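Long-range contacts in pyrrolidone-carboxylate peptidase (Pyrococcus furiosus, PDB 1X10), which removes an N-terminal pyroglutamyl (5-oxoproline) residue from peptides, generally when the second residue is not proline: residues G68-R73 against F164-Y169; I78-V83 against A131-S136. The protein carries 3 engineered substitutions. All blocks are in the same frame, centred on the assembly; numbering follows the deposited sequence.

Overall arrangement
Both contacts belong to one mixed sheet. Contact 1 joins the end of strand 63-69 to strand 161-167. Contact 2 joins strand 76-83 to strand 131-134. Strands 161-167 and 76-83 are themselves neighbours, so the four strands run on as one piece of sheet. The centres of the two contacts are about 11 Å apart. They meet at the active site. Glu79 OE1 of contact 2 lies 2.7 Å from His166 ND1 of contact 1, a probable hydrogen bond. Arg73 NH2 of contact 1 lies 2.6 Å from Glu79 OE1 in a salt bridge. His166 NE2 is hydrogen-bonded to the engineered Ser142, which replaces the catalytic cysteine of this thiol protease.

Contact 1 (G68-R73 against F164-Y169); sequences GLAPGR and FIHVPY
Pro71 lies over one face of the Tyr169 ring. Its CA is 4.0 Å from the Tyr169 ring centroid and 22° off the ring normal, a CH-pi contact displaced toward the rim. Pro71 CB reaches the phenol end, 3.4 Å from Tyr169 OH. Tyr169 CG stands anti to its carbonyl carbon (chi1 -81°), which turns the ring back over the Ala70-Arg73 turn. Leu69 meets this ring obliquely through CD1, while its CD2 rests on the Val167 carbonyl.

The His166 ring is held differently. The methyl of Ala70 touches it, CB to His166 CD2 3.6 Å. Phe164 puts CE1 over the centre of one face of the imidazole. The Arg73 chain bends at chi2 and chi3 and brings its guanidinium to His166, with His166 CG over one guanidinium face. The two planes are 59° apart, so this is no parallel stack. Arg73 NH2 stays 3.8 Å from His166 ND1. Arg73 NH2 and His166 ND1 both turn to Glu79 OE1.

Gly68 sits against the Phe164 ring. A beta carbon here would clash with Phe164 CZ, so the glycine lets the two meet.

The backbones of strands 63-69 and 161-167 pair in parallel. Gly68 N bonds to Ile165 O (3.0 Å), Val167 N to Gly68 O (2.8 Å) and Ala70 N to Val167 O (2.9 Å). Beyond the strands, a type II turn begins at Ala70. One water accepts from Tyr169 N and donates to Arg73 O.

His166 belongs to the catalytic triad with Glu79 and the cysteine position, here the engineered Ser142. Contacts from Phe164, Ala70 and Arg73 probably limit how its ring can turn. The chemistry is consistent with an imidazole kept in position between Glu79 and residue 142.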
# COMPACT_ATOMS: atom_id res chain seq x y z
N GLY A 68 4.27 -17.91 11.99
CA GLY A 68 5.02 -17.69 10.77
C GLY A 68 5.21 -16.22 10.46
O GLY A 68 4.54 -15.36 11.03
N LEU A 69 6.15 -15.94 9.56
CA LEU A 69 6.45 -14.58 9.14
C LEU A 69 5.54 -14.26 7.95
O LEU A 69 5.39 -15.08 7.04
CB LEU A 69 7.91 -14.49 8.71
CG LEU A 69 8.70 -13.17 8.65
CD1 LEU A 69 9.48 -13.15 7.36
CD2 LEU A 69 7.80 -11.96 8.77
N ALA A 70 4.94 -13.07 7.95
CA ALA A 70 4.07 -12.64 6.85
C ALA A 70 4.60 -11.31 6.32
O ALA A 70 4.15 -10.24 6.73
CB ALA A 70 2.64 -12.48 7.33
N PRO A 71 5.58 -11.37 5.41
CA PRO A 71 6.17 -10.16 4.83
C PRO A 71 5.10 -9.19 4.31
O PRO A 71 4.22 -9.59 3.55
CB PRO A 71 7.04 -10.70 3.70
CG PRO A 71 7.46 -12.05 4.22
CD PRO A 71 6.17 -12.58 4.80
N GLY A 72 5.17 -7.94 4.74
CA GLY A 72 4.21 -6.96 4.25
C GLY A 72 3.05 -6.66 5.19
O GLY A 72 2.48 -5.56 5.14
N ARG A 73 2.68 -7.61 6.04
CA ARG A 73 1.58 -7.34 6.95
C ARG A 73 2.03 -6.39 8.05
O ARG A 73 3.16 -6.45 8.54
CB ARG A 73 1.00 -8.66 7.48
CG ARG A 73 -0.05 -9.17 6.49
CD ARG A 73 0.01 -10.64 6.15
NE ARG A 73 -0.75 -11.46 7.08
CZ ARG A 73 -1.51 -12.50 6.73
NH1 ARG A 73 -1.63 -12.86 5.46
NH2 ARG A 73 -2.14 -13.18 7.67
N PHE A 164 -3.07 -20.78 13.67
CA PHE A 164 -1.88 -20.15 13.14
C PHE A 164 -1.87 -18.63 13.35
O PHE A 164 -2.90 -17.96 13.22
CB PHE A 164 -1.76 -20.45 11.64
CG PHE A 164 -0.38 -20.27 11.10
CD1 PHE A 164 0.14 -18.99 10.91
CD2 PHE A 164 0.44 -21.36 10.87
CE1 PHE A 164 1.45 -18.82 10.49
CE2 PHE A 164 1.75 -21.19 10.46
CZ PHE A 164 2.26 -19.92 10.27
N ILE A 165 -0.70 -18.10 13.67
CA ILE A 165 -0.52 -16.67 13.88
C ILE A 165 0.63 -16.17 13.03
O ILE A 165 1.72 -16.73 13.06
CB ILE A 165 -0.21 -16.36 15.36
CG1 ILE A 165 -1.42 -16.70 16.22
CG2 ILE A 165 0.18 -14.89 15.52
CD1 ILE A 165 -1.18 -16.51 17.71
N HIS A 166 0.38 -15.13 12.24
CA HIS A 166 1.43 -14.56 11.40
C HIS A 166 1.92 -13.26 12.04
O HIS A 166 1.12 -12.48 12.57
CB HIS A 166 0.90 -14.26 9.99
CG HIS A 166 1.13 -15.38 9.02
ND1 HIS A 166 0.09 -16.10 8.46
CD2 HIS A 166 2.27 -15.89 8.49
CE1 HIS A 166 0.59 -17.00 7.63
NE2 HIS A 166 1.90 -16.89 7.63
N VAL A 167 3.22 -13.02 11.97
CA VAL A 167 3.79 -11.80 12.52
C VAL A 167 4.46 -11.01 11.40
O VAL A 167 4.90 -11.58 10.40
CB VAL A 167 4.86 -12.09 13.62
CG1 VAL A 167 4.25 -12.98 14.70
CG2 VAL A 167 6.10 -12.73 13.00
N PRO A 168 4.51 -9.68 11.53
CA PRO A 168 5.13 -8.84 10.51
C PRO A 168 6.65 -8.99 10.59
O PRO A 168 7.17 -9.68 11.47
CB PRO A 168 4.70 -7.42 10.91
CG PRO A 168 3.45 -7.63 11.72
CD PRO A 168 3.79 -8.86 12.52
N TYR A 169 7.35 -8.34 9.66
CA TYR A 169 8.81 -8.33 9.68
C TYR A 169 9.16 -7.61 10.98
O TYR A 169 8.37 -6.77 11.44
CB TYR A 169 9.36 -7.43 8.58
CG TYR A 169 9.45 -7.98 7.18
CD1 TYR A 169 10.26 -9.08 6.89
CD2 TYR A 169 8.81 -7.33 6.12
CE1 TYR A 169 10.45 -9.50 5.57
CE2 TYR A 169 9.00 -7.74 4.81
CZ TYR A 169 9.82 -8.82 4.54
OH TYR A 169 10.02 -9.19 3.24
O HOH W 1 5.79 -6.84 7.55

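Contact 2 (I78-V83 against A131-S136); sequences IERIAV and AYISNS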
# COMPACT_ATOMS: atom_id res chain seq x y z
N ILE A 78 -4.29 -13.32 13.03
CA ILE A 78 -4.71 -14.64 13.49
C ILE A 78 -5.51 -15.28 12.36
O ILE A 78 -6.53 -14.75 11.93
CB ILE A 78 -5.58 -14.50 14.75
CG1 ILE A 78 -4.82 -13.67 15.79
CG2 ILE A 78 -5.92 -15.87 15.30
CD1 ILE A 78 -5.71 -13.03 16.87
N GLU A 79 -5.02 -16.42 11.87
CA GLU A 79 -5.65 -17.12 10.75
C GLU A 79 -6.96 -17.82 11.11
O GLU A 79 -7.04 -18.62 12.04
CB GLU A 79 -4.66 -18.13 10.16
CG GLU A 79 -3.33 -17.51 9.70
CD GLU A 79 -3.51 -16.47 8.60
OE1 GLU A 79 -2.56 -15.69 8.36
OE2 GLU A 79 -4.59 -16.43 7.98
N ARG A 80 -7.98 -17.51 10.33
CA ARG A 80 -9.30 -18.08 10.54
C ARG A 80 -9.46 -19.45 9.89
O ARG A 80 -10.14 -20.32 10.43
CB ARG A 80 -10.36 -17.14 9.97
CG ARG A 80 -11.80 -17.60 10.14
CD ARG A 80 -12.75 -16.52 9.62
NE ARG A 80 -13.69 -16.12 10.66
CZ ARG A 80 -13.94 -14.87 11.00
NH1 ARG A 80 -13.32 -13.87 10.40
NH2 ARG A 80 -14.82 -14.61 11.96
N ILE A 81 -8.81 -19.63 8.75
CA ILE A 81 -8.97 -20.87 8.01
C ILE A 81 -7.74 -21.43 7.29
O ILE A 81 -6.90 -20.68 6.78
CB ILE A 81 -10.10 -20.66 6.97
CG1 ILE A 81 -10.46 -21.98 6.27
CG2 ILE A 81 -9.66 -19.63 5.94
CD1 ILE A 81 -11.63 -21.82 5.30
N ALA A 82 -7.65 -22.75 7.27
CA ALA A 82 -6.57 -23.48 6.60
C ALA A 82 -7.20 -24.15 5.38
O ALA A 82 -8.25 -24.79 5.49
CB ALA A 82 -5.97 -24.53 7.54
N VAL A 83 -6.56 -24.02 4.23
CA VAL A 83 -7.10 -24.58 2.99
C VAL A 83 -6.30 -25.77 2.45
O VAL A 83 -5.08 -25.77 2.45
CB VAL A 83 -7.17 -23.50 1.92
CG1 VAL A 83 -8.14 -22.39 2.37
CG2 VAL A 83 -5.81 -22.91 1.72
N ALA A 131 -3.84 -6.19 16.08
CA ALA A 131 -4.06 -7.53 15.57
C ALA A 131 -5.41 -7.61 14.87
O ALA A 131 -6.34 -6.87 15.20
CB ALA A 131 -4.01 -8.54 16.73
N TYR A 132 -5.51 -8.51 13.90
CA TYR A 132 -6.75 -8.70 13.18
C TYR A 132 -6.86 -10.15 12.73
O TYR A 132 -5.89 -10.92 12.82
CB TYR A 132 -6.81 -7.75 11.97
CG TYR A 132 -5.78 -8.04 10.90
CD1 TYR A 132 -6.10 -8.82 9.80
CD2 TYR A 132 -4.49 -7.51 10.99
CE1 TYR A 132 -5.16 -9.08 8.80
CE2 TYR A 132 -3.55 -7.75 10.00
CZ TYR A 132 -3.89 -8.54 8.91
OH TYR A 132 -2.97 -8.78 7.93
N ILE A 133 -8.05 -10.54 12.28
CA ILE A 133 -8.28 -11.90 11.83
C ILE A 133 -8.03 -11.96 10.32
O ILE A 133 -8.63 -11.20 9.56
CB ILE A 133 -9.74 -12.37 12.12
CG1 ILE A 133 -9.92 -12.76 13.60
CG2 ILE A 133 -10.04 -13.65 11.32
CD1 ILE A 133 -9.24 -11.87 14.58
N SER A 134 -7.15 -12.86 9.91
CA SER A 134 -6.84 -13.05 8.50
C SER A 134 -7.69 -14.20 7.96
O SER A 134 -7.88 -15.21 8.65
CB SER A 134 -5.35 -13.37 8.31
OG SER A 134 -5.09 -13.83 7.00
N ASN A 135 -8.19 -14.05 6.74
CA ASN A 135 -9.02 -15.08 6.14
C ASN A 135 -8.30 -15.95 5.12
O ASN A 135 -8.91 -16.76 4.42
CB ASN A 135 -10.27 -14.44 5.54
CG ASN A 135 -11.15 -13.83 6.61
OD1 ASN A 135 -11.65 -12.71 6.47
ND2 ASN A 135 -11.33 -14.56 7.70
N SER A 136 -6.98 -15.77 5.03
CA SER A 136 -6.15 -16.58 4.16
C SER A 136 -4.72 -16.56 4.69
O SER A 136 -4.11 -15.50 4.83
CB SER A 136 -6.15 -16.06 2.72
OG SER A 136 -5.23 -16.83 1.95
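Ile78 and Ser134 share the central backbone bond of a parallel strand pair, Ser134 N to Ile78 O at 2.8 Å. The donor stands 44° out of the Ile78 carbonyl plane, so it does not meet a lone pair. Ile78 N bonds to Tyr132 O (2.9 Å), and Arg80 N to Ser134 O (2.8 Å). The last of these closes the ladder where strand 131-134 ends.

Polar side chains meet on the face that carries Glu79 and Ser134. Glu79 bends at chi2 (-62°), which brings its carboxylate across to the neighbouring strand. OE2 lies 2.8 Å from Ser134 OG, within hydrogen-bonding distance, though that proton has another acceptor in reach. Ser136 N gives a weak bond to Ser134 OG. An alanine in place of Glu79 would probably leave Ser134 OG without its carboxylate partner, Arg73 without its countercharge, and the His166 ring freer to turn.

Arg80 and Asn135 lie side by side and point the same way. Asn135 ND2 sits at the guanidinium edge, 3.4 Å from Arg80 NH1, but both are donors and make no bond. Arg80 is instead paired with Asp87 and Asp100 of a neighbouring subunit.

The other face carries an apolar pair. Ile78 CD1 and Ile133 CD1 are 4.4 Å apart, and residues of helix 117-126 touch both side chains.

Two methyl groups meet polar atoms. Ile133 CG2 lies 3.4 Å from Arg80 NH1. Past the bridges, Ile81 CG2 rests on the Asn135 carbonyl.

The two oxygens of the Glu79 carboxylate mostly meet different partners. OE2 lies by Ser134 OG, and OE1 takes the Arg73 salt bridge and the bond from His166. Ser134 is therefore likely to act as a second-shell residue that helps orient this active-site glutamate.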